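PDB 6T0Q: lectin from Pleurotus ostreatus, which probably binds galactose and N-acetylgalactosamine in carbohydrate-binding modules that each carry a calcium ion. Local coordinates for residues I36-E40 with S51-F55; D146-L152 with D167-A173; S198-S204 with A333-F339; R216-K220 with L324-W330. One frame throughout, in Å; residues are numbered along the deposited sequence.

Contact 1 of 4, residues I36-E40 with S51-F55; sequences IWTGE and STRPF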
# COMPACT_ATOMS: atom_id res chain seq x y z
N ILE A 36 -22.79 -33.04 -15.81
CA ILE A 36 -22.17 -33.56 -17.02
C ILE A 36 -21.15 -34.64 -16.68
O ILE A 36 -20.55 -34.65 -15.60
CB ILE A 36 -21.51 -32.47 -17.89
CG1 ILE A 36 -20.40 -31.76 -17.11
CG2 ILE A 36 -22.57 -31.51 -18.42
CD1 ILE A 36 -19.68 -30.67 -17.95
N TRP A 37 -20.99 -35.56 -17.62
CA TRP A 37 -19.90 -36.53 -17.60
C TRP A 37 -19.56 -36.82 -19.06
O TRP A 37 -19.84 -36.00 -19.94
CB TRP A 37 -20.32 -37.76 -16.76
CG TRP A 37 -19.16 -38.62 -16.37
CD1 TRP A 37 -18.86 -39.87 -16.85
CD2 TRP A 37 -18.11 -38.29 -15.45
NE1 TRP A 37 -17.70 -40.34 -16.27
CE2 TRP A 37 -17.22 -39.38 -15.41
CE3 TRP A 37 -17.84 -37.17 -14.64
CZ2 TRP A 37 -16.08 -39.40 -14.59
CZ3 TRP A 37 -16.70 -37.19 -13.82
CH2 TRP A 37 -15.84 -38.30 -13.81
N THR A 38 -18.97 -37.98 -19.33
CA THR A 38 -18.46 -38.30 -20.66
C THR A 38 -19.47 -39.01 -21.54
O THR A 38 -19.35 -38.95 -22.77
CB THR A 38 -17.23 -39.21 -20.56
OG1 THR A 38 -17.58 -40.42 -19.88
CG2 THR A 38 -16.08 -38.51 -19.84
N GLY A 39 -20.44 -39.72 -20.97
CA GLY A 39 -21.28 -40.56 -21.79
C GLY A 39 -20.69 -41.92 -22.09
O GLY A 39 -21.25 -42.66 -22.91
N GLU A 40 -19.57 -42.28 -21.45
CA GLU A 40 -19.05 -43.64 -21.58
C GLU A 40 -20.11 -44.67 -21.24
O GLU A 40 -20.16 -45.74 -21.85
CB GLU A 40 -17.80 -43.80 -20.70
CG GLU A 40 -16.58 -43.13 -21.36
CD GLU A 40 -15.45 -42.90 -20.39
OE1 GLU A 40 -15.55 -41.96 -19.56
OE2 GLU A 40 -14.45 -43.66 -20.44
N SER A 51 -12.54 -43.54 -12.51
CA SER A 51 -11.88 -42.79 -13.57
C SER A 51 -11.84 -41.31 -13.20
O SER A 51 -12.63 -40.83 -12.38
CB SER A 51 -12.62 -42.96 -14.91
OG SER A 51 -14.00 -42.69 -14.75
N THR A 52 -10.90 -40.61 -13.83
CA THR A 52 -10.80 -39.15 -13.78
C THR A 52 -10.98 -38.62 -15.20
O THR A 52 -10.43 -39.19 -16.15
CB THR A 52 -9.45 -38.72 -13.20
OG1 THR A 52 -9.29 -39.30 -11.89
CG2 THR A 52 -9.36 -37.20 -13.08
N ARG A 53 -11.76 -37.55 -15.35
CA ARG A 53 -12.10 -37.06 -16.68
C ARG A 53 -12.03 -35.54 -16.74
O ARG A 53 -12.40 -34.87 -15.77
CB ARG A 53 -13.52 -37.53 -17.08
CG ARG A 53 -13.64 -39.06 -17.21
CD ARG A 53 -12.79 -39.55 -18.38
NE ARG A 53 -12.96 -40.98 -18.68
CZ ARG A 53 -12.04 -41.90 -18.42
NH1 ARG A 53 -10.89 -41.57 -17.85
NH2 ARG A 53 -12.27 -43.17 -18.74
N PRO A 54 -11.55 -34.97 -17.86
CA PRO A 54 -11.47 -33.52 -17.99
C PRO A 54 -12.73 -32.90 -18.59
O PRO A 54 -13.42 -33.50 -19.40
CB PRO A 54 -10.30 -33.33 -18.96
CG PRO A 54 -10.44 -34.50 -19.90
CD PRO A 54 -10.96 -35.66 -19.02
N PHE A 55 -12.98 -31.66 -18.17
CA PHE A 55 -14.09 -30.85 -18.69
C PHE A 55 -13.60 -29.42 -18.85
O PHE A 55 -12.97 -28.88 -17.94
CB PHE A 55 -15.31 -30.93 -17.76
CG PHE A 55 -15.79 -32.34 -17.54
CD1 PHE A 55 -16.69 -32.92 -18.43
CD2 PHE A 55 -15.28 -33.10 -16.50
CE1 PHE A 55 -17.10 -34.24 -18.27
CE2 PHE A 55 -15.70 -34.42 -16.31
CZ PHE A 55 -16.60 -35.00 -17.21
O HOH W 1 -15.86 -42.65 -16.94

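Contact 2 of 4, residues D146-L152 with D167-A173; sequences DESWKTL and DSNWPSA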
# COMPACT_ATOMS: atom_id res chain seq x y z
N ASP A 146 -22.85 -27.77 -19.13
CA ASP A 146 -23.86 -28.41 -19.97
C ASP A 146 -23.15 -29.07 -21.16
O ASP A 146 -21.92 -29.22 -21.16
CB ASP A 146 -24.93 -27.40 -20.42
CG ASP A 146 -24.37 -26.24 -21.25
OD1 ASP A 146 -23.24 -26.32 -21.78
OD2 ASP A 146 -25.10 -25.24 -21.38
N GLU A 147 -23.93 -29.46 -22.17
CA GLU A 147 -23.39 -30.18 -23.32
C GLU A 147 -22.50 -29.32 -24.21
O GLU A 147 -21.89 -29.85 -25.14
CB GLU A 147 -24.54 -30.77 -24.17
CG GLU A 147 -25.34 -29.76 -25.00
CD GLU A 147 -26.34 -28.96 -24.17
OE1 GLU A 147 -26.41 -29.15 -22.93
OE2 GLU A 147 -27.07 -28.12 -24.75
N SER A 148 -22.38 -28.01 -23.95
CA SER A 148 -21.43 -27.21 -24.71
C SER A 148 -20.01 -27.32 -24.16
O SER A 148 -19.08 -26.85 -24.81
CB SER A 148 -21.86 -25.74 -24.74
OG SER A 148 -21.77 -25.14 -23.45
N TRP A 149 -19.82 -27.93 -22.99
CA TRP A 149 -18.48 -28.17 -22.48
C TRP A 149 -17.83 -29.31 -23.26
O TRP A 149 -18.51 -30.18 -23.81
CB TRP A 149 -18.54 -28.50 -20.99
CG TRP A 149 -18.84 -27.29 -20.13
CD1 TRP A 149 -19.89 -26.42 -20.27
CD2 TRP A 149 -18.08 -26.82 -19.00
NE1 TRP A 149 -19.83 -25.44 -19.31
CE2 TRP A 149 -18.73 -25.66 -18.52
CE3 TRP A 149 -16.91 -27.26 -18.37
CZ2 TRP A 149 -18.25 -24.94 -17.42
CZ3 TRP A 149 -16.43 -26.54 -17.28
CH2 TRP A 149 -17.10 -25.40 -16.81
N LYS A 150 -16.50 -29.28 -23.33
CA LYS A 150 -15.74 -30.35 -23.97
C LYS A 150 -15.19 -31.31 -22.91
O LYS A 150 -14.91 -30.92 -21.78
CB LYS A 150 -14.59 -29.78 -24.80
CG LYS A 150 -15.04 -28.98 -26.04
CD LYS A 150 -16.08 -29.76 -26.84
CE LYS A 150 -16.25 -29.20 -28.27
NZ LYS A 150 -15.03 -29.38 -29.12
N THR A 151 -15.03 -32.57 -23.30
CA THR A 151 -14.48 -33.58 -22.41
C THR A 151 -13.63 -34.55 -23.23
O THR A 151 -13.45 -34.38 -24.44
CB THR A 151 -15.60 -34.32 -21.65
OG1 THR A 151 -15.02 -35.16 -20.65
CG2 THR A 151 -16.42 -35.17 -22.59
N LEU A 152 -13.10 -35.57 -22.55
CA LEU A 152 -12.43 -36.69 -23.22
C LEU A 152 -12.82 -37.98 -22.52
O LEU A 152 -13.05 -38.00 -21.31
CB LEU A 152 -10.90 -36.57 -23.20
CG LEU A 152 -10.17 -35.49 -23.99
CD1 LEU A 152 -8.69 -35.58 -23.68
CD2 LEU A 152 -10.41 -35.64 -25.48
N ASP A 167 -8.88 -27.68 -27.51
CA ASP A 167 -9.95 -28.65 -27.30
C ASP A 167 -10.92 -28.71 -28.48
O ASP A 167 -12.01 -29.27 -28.35
CB ASP A 167 -10.69 -28.37 -25.98
CG ASP A 167 -11.43 -27.02 -25.97
OD1 ASP A 167 -11.67 -26.43 -27.04
OD2 ASP A 167 -11.78 -26.56 -24.86
N SER A 168 -10.53 -28.14 -29.63
CA SER A 168 -11.46 -28.04 -30.76
C SER A 168 -11.94 -29.40 -31.23
O SER A 168 -13.09 -29.53 -31.67
CB SER A 168 -10.79 -27.29 -31.91
OG SER A 168 -9.55 -27.90 -32.24
N ASN A 169 -11.10 -30.43 -31.15
CA ASN A 169 -11.48 -31.77 -31.58
C ASN A 169 -11.97 -32.66 -30.44
O ASN A 169 -12.27 -33.83 -30.68
CB ASN A 169 -10.31 -32.45 -32.30
CG ASN A 169 -10.03 -31.82 -33.66
OD1 ASN A 169 -10.96 -31.48 -34.41
ND2 ASN A 169 -8.76 -31.66 -33.98
N TRP A 170 -12.06 -32.13 -29.22
CA TRP A 170 -12.63 -32.91 -28.12
C TRP A 170 -14.13 -33.12 -28.34
O TRP A 170 -14.82 -32.23 -28.86
CB TRP A 170 -12.44 -32.20 -26.78
CG TRP A 170 -11.05 -32.14 -26.26
CD1 TRP A 170 -9.89 -32.24 -26.97
CD2 TRP A 170 -10.67 -31.96 -24.89
NE1 TRP A 170 -8.81 -32.14 -26.12
CE2 TRP A 170 -9.26 -31.96 -24.84
CE3 TRP A 170 -11.39 -31.80 -23.69
CZ2 TRP A 170 -8.56 -31.81 -23.64
CZ3 TRP A 170 -10.69 -31.65 -22.50
CH2 TRP A 170 -9.28 -31.65 -22.49
N PRO A 171 -14.67 -34.25 -27.91
CA PRO A 171 -16.12 -34.44 -27.97
C PRO A 171 -16.84 -33.59 -26.93
O PRO A 171 -16.24 -33.10 -25.97
CB PRO A 171 -16.30 -35.94 -27.69
CG PRO A 171 -15.13 -36.27 -26.80
CD PRO A 171 -13.98 -35.43 -27.35
N SER A 172 -18.14 -33.43 -27.14
CA SER A 172 -19.01 -32.71 -26.21
C SER A 172 -19.26 -33.53 -24.95
O SER A 172 -19.45 -34.75 -25.01
CB SER A 172 -20.35 -32.40 -26.87
OG SER A 172 -20.18 -31.72 -28.09
N ALA A 173 -19.29 -32.85 -23.80
CA ALA A 173 -19.74 -33.50 -22.58
C ALA A 173 -21.18 -34.00 -22.74
O ALA A 173 -21.96 -33.47 -23.54
CB ALA A 173 -19.65 -32.51 -21.40
O HOH W 2 -19.46 -29.24 -27.06
O HOH W 3 -23.01 -29.79 -27.79
O HOH W 4 -14.14 -26.69 -28.53

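Contact 3 of 4, residues S198-S204 with A333-F339; sequences SNWIWTS and AKIIGAF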
# COMPACT_ATOMS: atom_id res chain seq x y z
N SER A 198 -14.05 -17.01 12.18
CA SER A 198 -14.05 -15.60 12.53
C SER A 198 -14.40 -15.43 14.00
O SER A 198 -14.81 -16.38 14.68
CB SER A 198 -15.02 -14.82 11.64
OG SER A 198 -14.69 -14.98 10.28
N ASN A 199 -14.23 -14.20 14.50
CA ASN A 199 -14.47 -13.90 15.91
C ASN A 199 -15.41 -12.72 16.06
O ASN A 199 -15.35 -11.76 15.28
CB ASN A 199 -13.17 -13.54 16.66
CG ASN A 199 -12.10 -14.58 16.50
OD1 ASN A 199 -12.09 -15.58 17.21
ND2 ASN A 199 -11.20 -14.37 15.54
N TRP A 200 -16.25 -12.78 17.08
CA TRP A 200 -16.89 -11.57 17.56
C TRP A 200 -15.84 -10.69 18.23
O TRP A 200 -15.10 -11.17 19.11
CB TRP A 200 -18.00 -11.90 18.55
CG TRP A 200 -19.13 -12.73 18.00
CD1 TRP A 200 -19.24 -14.10 18.04
CD2 TRP A 200 -20.32 -12.25 17.37
NE1 TRP A 200 -20.43 -14.49 17.46
CE2 TRP A 200 -21.11 -13.37 17.05
CE3 TRP A 200 -20.80 -10.97 17.05
CZ2 TRP A 200 -22.36 -13.26 16.42
CZ3 TRP A 200 -22.03 -10.86 16.43
CH2 TRP A 200 -22.80 -12.00 16.13
N ILE A 201 -15.74 -9.43 17.81
CA ILE A 201 -14.80 -8.49 18.41
C ILE A 201 -15.56 -7.28 18.93
O ILE A 201 -16.71 -7.03 18.55
CB ILE A 201 -13.68 -8.05 17.44
CG1 ILE A 201 -14.25 -7.30 16.23
CG2 ILE A 201 -12.85 -9.26 16.99
CD1 ILE A 201 -13.17 -6.74 15.28
N TRP A 202 -14.90 -6.53 19.80
CA TRP A 202 -15.42 -5.25 20.28
C TRP A 202 -14.24 -4.45 20.80
O TRP A 202 -13.09 -4.89 20.73
CB TRP A 202 -16.49 -5.45 21.36
CG TRP A 202 -17.46 -4.30 21.49
CD1 TRP A 202 -17.53 -3.39 22.52
CD2 TRP A 202 -18.49 -3.93 20.56
NE1 TRP A 202 -18.55 -2.49 22.29
CE2 TRP A 202 -19.15 -2.80 21.09
CE3 TRP A 202 -18.93 -4.45 19.33
CZ2 TRP A 202 -20.22 -2.18 20.44
CZ3 TRP A 202 -19.98 -3.84 18.68
CH2 TRP A 202 -20.62 -2.71 19.24
N THR A 203 -14.52 -3.25 21.31
CA THR A 203 -13.50 -2.54 22.07
C THR A 203 -13.33 -3.20 23.44
O THR A 203 -14.15 -4.01 23.87
CB THR A 203 -13.85 -1.06 22.22
OG1 THR A 203 -15.27 -0.92 22.40
CG2 THR A 203 -13.42 -0.28 20.99
N SER A 204 -12.25 -2.83 24.12
CA SER A 204 -11.87 -3.54 25.34
C SER A 204 -12.70 -3.15 26.56
O SER A 204 -12.46 -3.69 27.64
CB SER A 204 -10.37 -3.32 25.62
OG SER A 204 -10.08 -1.94 25.73
N ALA A 333 -8.38 -4.57 18.54
CA ALA A 333 -9.71 -5.06 18.88
C ALA A 333 -9.61 -6.23 19.84
O ALA A 333 -8.67 -7.03 19.79
CB ALA A 333 -10.47 -5.48 17.61
N LYS A 334 -10.60 -6.35 20.72
CA LYS A 334 -10.67 -7.44 21.68
C LYS A 334 -11.53 -8.57 21.12
O LYS A 334 -12.65 -8.33 20.66
CB LYS A 334 -11.26 -6.96 23.01
CG LYS A 334 -11.41 -8.06 24.06
CD LYS A 334 -11.99 -7.51 25.35
CE LYS A 334 -12.20 -8.63 26.39
NZ LYS A 334 -12.67 -8.10 27.69
N ILE A 335 -11.01 -9.78 21.16
CA ILE A 335 -11.80 -10.95 20.78
C ILE A 335 -12.75 -11.28 21.92
O ILE A 335 -12.31 -11.57 23.04
CB ILE A 335 -10.90 -12.15 20.43
CG1 ILE A 335 -10.26 -11.93 19.06
CG2 ILE A 335 -11.71 -13.44 20.42
CD1 ILE A 335 -9.27 -13.01 18.67
N ILE A 336 -14.05 -11.18 21.66
CA ILE A 336 -15.04 -11.57 22.65
C ILE A 336 -15.20 -13.09 22.66
O ILE A 336 -15.32 -13.70 23.73
CB ILE A 336 -16.38 -10.85 22.36
CG1 ILE A 336 -16.14 -9.35 22.17
CG2 ILE A 336 -17.39 -11.13 23.48
CD1 ILE A 336 -15.36 -8.66 23.32
N GLY A 337 -15.20 -13.70 21.48
CA GLY A 337 -15.25 -15.16 21.38
C GLY A 337 -15.21 -15.56 19.92
O GLY A 337 -15.49 -14.77 19.02
N ALA A 338 -14.83 -16.82 19.69
CA ALA A 338 -14.92 -17.35 18.33
C ALA A 338 -16.39 -17.53 17.96
O ALA A 338 -17.25 -17.68 18.83
CB ALA A 338 -14.19 -18.69 18.22
N PHE A 339 -16.67 -17.52 16.66
CA PHE A 339 -18.05 -17.74 16.22
C PHE A 339 -18.59 -19.02 16.83
O PHE A 339 -17.92 -20.06 16.79
CB PHE A 339 -18.15 -17.82 14.70
CG PHE A 339 -19.55 -18.12 14.22
CD1 PHE A 339 -20.56 -17.19 14.40
CD2 PHE A 339 -19.86 -19.35 13.66
CE1 PHE A 339 -21.87 -17.46 13.98
CE2 PHE A 339 -21.16 -19.63 13.23
CZ PHE A 339 -22.16 -18.68 13.40
O HOH W 5 -10.99 -5.74 28.45

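Contact 4 of 4, residues R216-K220 with L324-W330; sequences RAFRK and LIDEFGW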
# COMPACT_ATOMS: atom_id res chain seq x y z
N ARG A 216 -18.91 2.20 18.42
CA ARG A 216 -17.49 1.89 18.40
C ARG A 216 -17.06 1.70 16.96
O ARG A 216 -17.82 1.17 16.15
CB ARG A 216 -17.17 0.62 19.20
CG ARG A 216 -17.71 0.60 20.63
CD ARG A 216 -17.02 1.68 21.47
NE ARG A 216 -17.45 1.66 22.86
CZ ARG A 216 -18.25 2.57 23.42
NH1 ARG A 216 -18.70 3.59 22.70
NH2 ARG A 216 -18.57 2.47 24.70
N ALA A 217 -15.83 2.10 16.64
CA ALA A 217 -15.33 1.95 15.28
C ALA A 217 -14.23 0.90 15.21
O ALA A 217 -13.50 0.66 16.18
CB ALA A 217 -14.80 3.28 14.73
N PHE A 218 -14.13 0.26 14.04
CA PHE A 218 -13.19 -0.82 13.77
C PHE A 218 -12.63 -0.66 12.36
O PHE A 218 -13.37 -0.28 11.45
CB PHE A 218 -13.87 -2.19 13.90
CG PHE A 218 -14.54 -2.40 15.23
CD1 PHE A 218 -15.85 -1.98 15.44
CD2 PHE A 218 -13.86 -2.99 16.28
CE1 PHE A 218 -16.46 -2.15 16.67
CE2 PHE A 218 -14.46 -3.16 17.52
CZ PHE A 218 -15.77 -2.75 17.72
N ARG A 219 -11.34 -0.93 12.20
CA ARG A 219 -10.66 -0.73 10.92
C ARG A 219 -9.74 -1.90 10.61
O ARG A 219 -9.05 -2.41 11.49
CB ARG A 219 -9.82 0.56 10.92
CG ARG A 219 -10.63 1.84 10.88
CD ARG A 219 -9.71 3.06 11.08
NE ARG A 219 -8.66 3.13 10.06
CZ ARG A 219 -8.80 3.74 8.88
NH1 ARG A 219 -9.95 4.33 8.56
NH2 ARG A 219 -7.78 3.76 8.03
N LYS A 220 -9.71 -2.29 9.34
CA LYS A 220 -8.77 -3.28 8.84
C LYS A 220 -8.34 -2.89 7.43
O LYS A 220 -9.19 -2.63 6.57
CB LYS A 220 -9.38 -4.69 8.84
CG LYS A 220 -8.49 -5.78 8.24
CD LYS A 220 -7.32 -6.14 9.16
CE LYS A 220 -6.49 -7.25 8.53
NZ LYS A 220 -5.32 -7.60 9.36
N LEU A 324 -6.66 6.56 4.78
CA LEU A 324 -5.30 6.91 5.21
C LEU A 324 -5.25 7.71 6.50
O LEU A 324 -4.35 8.54 6.69
CB LEU A 324 -4.58 7.68 4.11
CG LEU A 324 -4.24 6.95 2.81
CD1 LEU A 324 -3.28 7.80 1.98
CD2 LEU A 324 -3.64 5.59 3.09
N ILE A 325 -6.17 7.47 7.43
CA ILE A 325 -6.16 8.28 8.65
C ILE A 325 -4.99 7.86 9.54
O ILE A 325 -4.41 6.77 9.42
CB ILE A 325 -7.49 8.19 9.42
CG1 ILE A 325 -7.63 6.82 10.08
CG2 ILE A 325 -8.67 8.45 8.50
CD1 ILE A 325 -8.77 6.78 11.08
N ASP A 326 -4.65 8.76 10.46
CA ASP A 326 -3.71 8.46 11.53
C ASP A 326 -4.40 7.57 12.55
O ASP A 326 -5.39 7.99 13.18
CB ASP A 326 -3.23 9.77 12.16
CG ASP A 326 -2.18 9.57 13.24
OD1 ASP A 326 -1.78 8.42 13.53
OD2 ASP A 326 -1.74 10.60 13.80
N GLU A 327 -3.89 6.36 12.72
CA GLU A 327 -4.49 5.41 13.65
C GLU A 327 -3.86 5.47 15.03
O GLU A 327 -4.06 4.55 15.84
CB GLU A 327 -4.40 3.99 13.06
CG GLU A 327 -5.35 3.82 11.89
CD GLU A 327 -5.18 2.50 11.15
OE1 GLU A 327 -4.16 1.81 11.38
OE2 GLU A 327 -6.07 2.17 10.34
N PHE A 328 -3.14 6.54 15.34
CA PHE A 328 -2.65 6.72 16.70
C PHE A 328 -3.83 6.76 17.67
O PHE A 328 -4.86 7.39 17.41
CB PHE A 328 -1.83 8.01 16.82
CG PHE A 328 -1.20 8.21 18.17
CD1 PHE A 328 -1.90 8.83 19.19
CD2 PHE A 328 0.09 7.75 18.42
CE1 PHE A 328 -1.32 9.01 20.45
CE2 PHE A 328 0.67 7.92 19.68
CZ PHE A 328 -0.04 8.55 20.68
N GLY A 329 -3.67 6.08 18.81
CA GLY A 329 -4.73 6.03 19.79
C GLY A 329 -5.79 4.97 19.56
O GLY A 329 -6.64 4.77 20.44
N TRP A 330 -5.79 4.30 18.41
CA TRP A 330 -6.64 3.14 18.22
C TRP A 330 -5.99 1.92 18.86
O TRP A 330 -4.78 1.73 18.78
CB TRP A 330 -6.88 2.87 16.73
CG TRP A 330 -7.70 3.92 16.00
CD1 TRP A 330 -7.39 5.25 15.84
CD2 TRP A 330 -8.95 3.71 15.31
NE1 TRP A 330 -8.37 5.88 15.10
CE2 TRP A 330 -9.34 4.96 14.77
CE3 TRP A 330 -9.77 2.60 15.11
CZ2 TRP A 330 -10.51 5.12 14.04
CZ3 TRP A 330 -10.94 2.76 14.39
CH2 TRP A 330 -11.30 4.01 13.86

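Contact 1 of 4, residues I36-E40 with S51-F55
The end of strand 34-37 and the turn after it run obliquely antiparallel to strand 51-60, end-to-end directions 133° apart, with T38 and R53 the nearest pair at 7.6 Å between CA atoms; no backbone bond links them, and side chains fill the gap. R53 bends at its second torsion and reaches E40 side-on: NE donates to OE1 and NH2 to OE2 (2.8 Å), the latter on the syn lone pair, with carboxylate and guanidinium planes 31° apart. E40 OE1 also takes the T38 hydroxyl on its anti lone pair, and T38 OG1 in turn accepts from E40 N, an ST turn; the hydroxyl and R53 NE together hold OE1. The aliphatic part of R53 lies over one face of the W37 ring, CG 3.6 Å from CZ2, while T38 CG2 rests against the same CG. F55 meets W37 obliquely, CZ 3.6 Å from CE3 and planes at 45°; I36 CD1 packs on F55 CD1. A water joins W37 NE1, E40 OE1 and S51 OG, the last also bonded to I49. With N118, a calcium ligand, beside W37, this is a buried corner of a β-sandwich lectin domain, close to its calcium site.

Contact 2 of 4, residues D146-L152 with D167-A173
K150 folds back on the loop 167-173 because its chain bends twice, at chi2 (-48°) and chi4 (66°), which carries NZ over the type I turn from D167 to W170. There it donates to two main-chain oxygens, W170 O at 2.9 Å and D167 O at 3.1 Å, and to a water that passes the link on to D167 OD1. D167 O also receives W170 N, so the lysine clasps a turn that is already closed, and its charge probably polarises both carbonyls. The other carboxylate oxygen of D167 is held in a salt bridge by R56.

L152 extends beyond CG across one face of W170: CD2 sits 3.6 Å from the centroid of the five-membered ring, 8° off the normal, a CH-pi contact, while CD1 lies above the six-membered ring. The opposite face of the indole carries D167 CB. The backbones meet in a single bridge, K150 with S172, flanked by A173 N to W149 O (2.8 Å, nearly straight) and T151 N to P171 O (3.0 Å). Beyond it A173 CB packs on W149 CB, and two waters lie between E147 O and S172 OG, one of their bonds weak.

Strand 150-151 is the outer strand of its sheet, beside strand 51-60, where T151 OG1 bonds P54 O and W149 touches K57; from A173 the chain continues straight into strand 174-178, the partner of strand 34-37.

Contact 3 of 4, residues S198-S204 with A333-F339
W200 and W202 turn their side chains to one face of the antiparallel pair and I201 and I335 to the other. On the tryptophan face I336 lies between the two indoles' stems, its CD1 3.9 Å from W202 CB and CB 4.3 Å from W200 CB. F339 crosses W200 at a slant, CD1 4.1 Å from NE1; W200 also stacks on W344. On the isoleucine face I201 CD1 meets A333 CB at 3.8 Å, and I335 lays its CG2 and CD1 along the amide of N199, CD1 3.9 Å from CG. Back on the tryptophan face, fully extended K334 passes S204 with CD and brings NZ to N206 O and a water shared with S204 O.

The strands cross at 146°. W202 and K334 exchange both backbone bonds, but at W200 the register slips by one: I336 and G337 both face it in a classic β-bulge, I336 N giving W200 O a bond of 2.8 Å and G337 N a weak one. F339 N to S198 O closes the far end. Backbone bonds thus fix the register; apolar contacts add to it on both faces, with residues 334-338 partly open to solvent, and W202 packs beside the calcium ligand N281.

Contact 4 of 4, residues R216-K220 with L324-W330
R219 meets W330, E327 and I325 at once. A chi1 of -72°, with CG beside the residue's own backbone N, and an extended chi2 lay CG and CD over one face of the W330 indole: CD is 3.3 Å from CH2 and stands above the six-membered ring as a CH-pi contact. The bend at chi3 (58°) then swings NE to E327. R219 CZ is 5.8 Å from the centroid of the same W330 ring, so any cation-pi attraction is weak at most.

E327, extended beyond CG, offers a single oxygen to the kinked group. NE donates to OE2 at 2.8 Å, almost straight and in the guanidinium plane, using the anti lone pair; NH2 adds a weak bond to the same atom. The two flat groups stand nearly perpendicular, at 75°, unlike a side-on pair with one bond to each oxygen. Over the guanidinium's face lies I325, CG1 3.5 Å from CZ. NH1 and NH2 are tied to the main-chain oxygens of F320, P322 and P323, so this buried charge is well surrounded by acceptors. A217 CB touches W330 CH2 at 3.7 Å.

The loop is shaped by an Asx turn, D326 OD1 to F328 N, and a type II turn from E327 to W330 with G329 in it. R219, helped by A217, packs the loop before strand 331-338 against strand 214-222 of this calcium-binding lectin domain.

In the fold
The contacts fall into two groups at opposite ends of an all-β chain. Contacts 1 and 2 touch, with centres 10 Å apart, around neighbouring strands 51-60 and 150-151. Contacts 3 and 4, centres 16 Å apart, touch and both reach one antiparallel sheet, where W202 and T203 pack on R216 and F218. Between the groups the centres are 46 to 53 Å apart, and no atoms meet. Along the chain contact 1 closes before contact 2 opens, and both precede contact 3, whose two halves enclose contact 4. Each group has its own calcium site near a tryptophan, W37 or W202, consistent with two similar carbohydrate-binding modules joined in tandem.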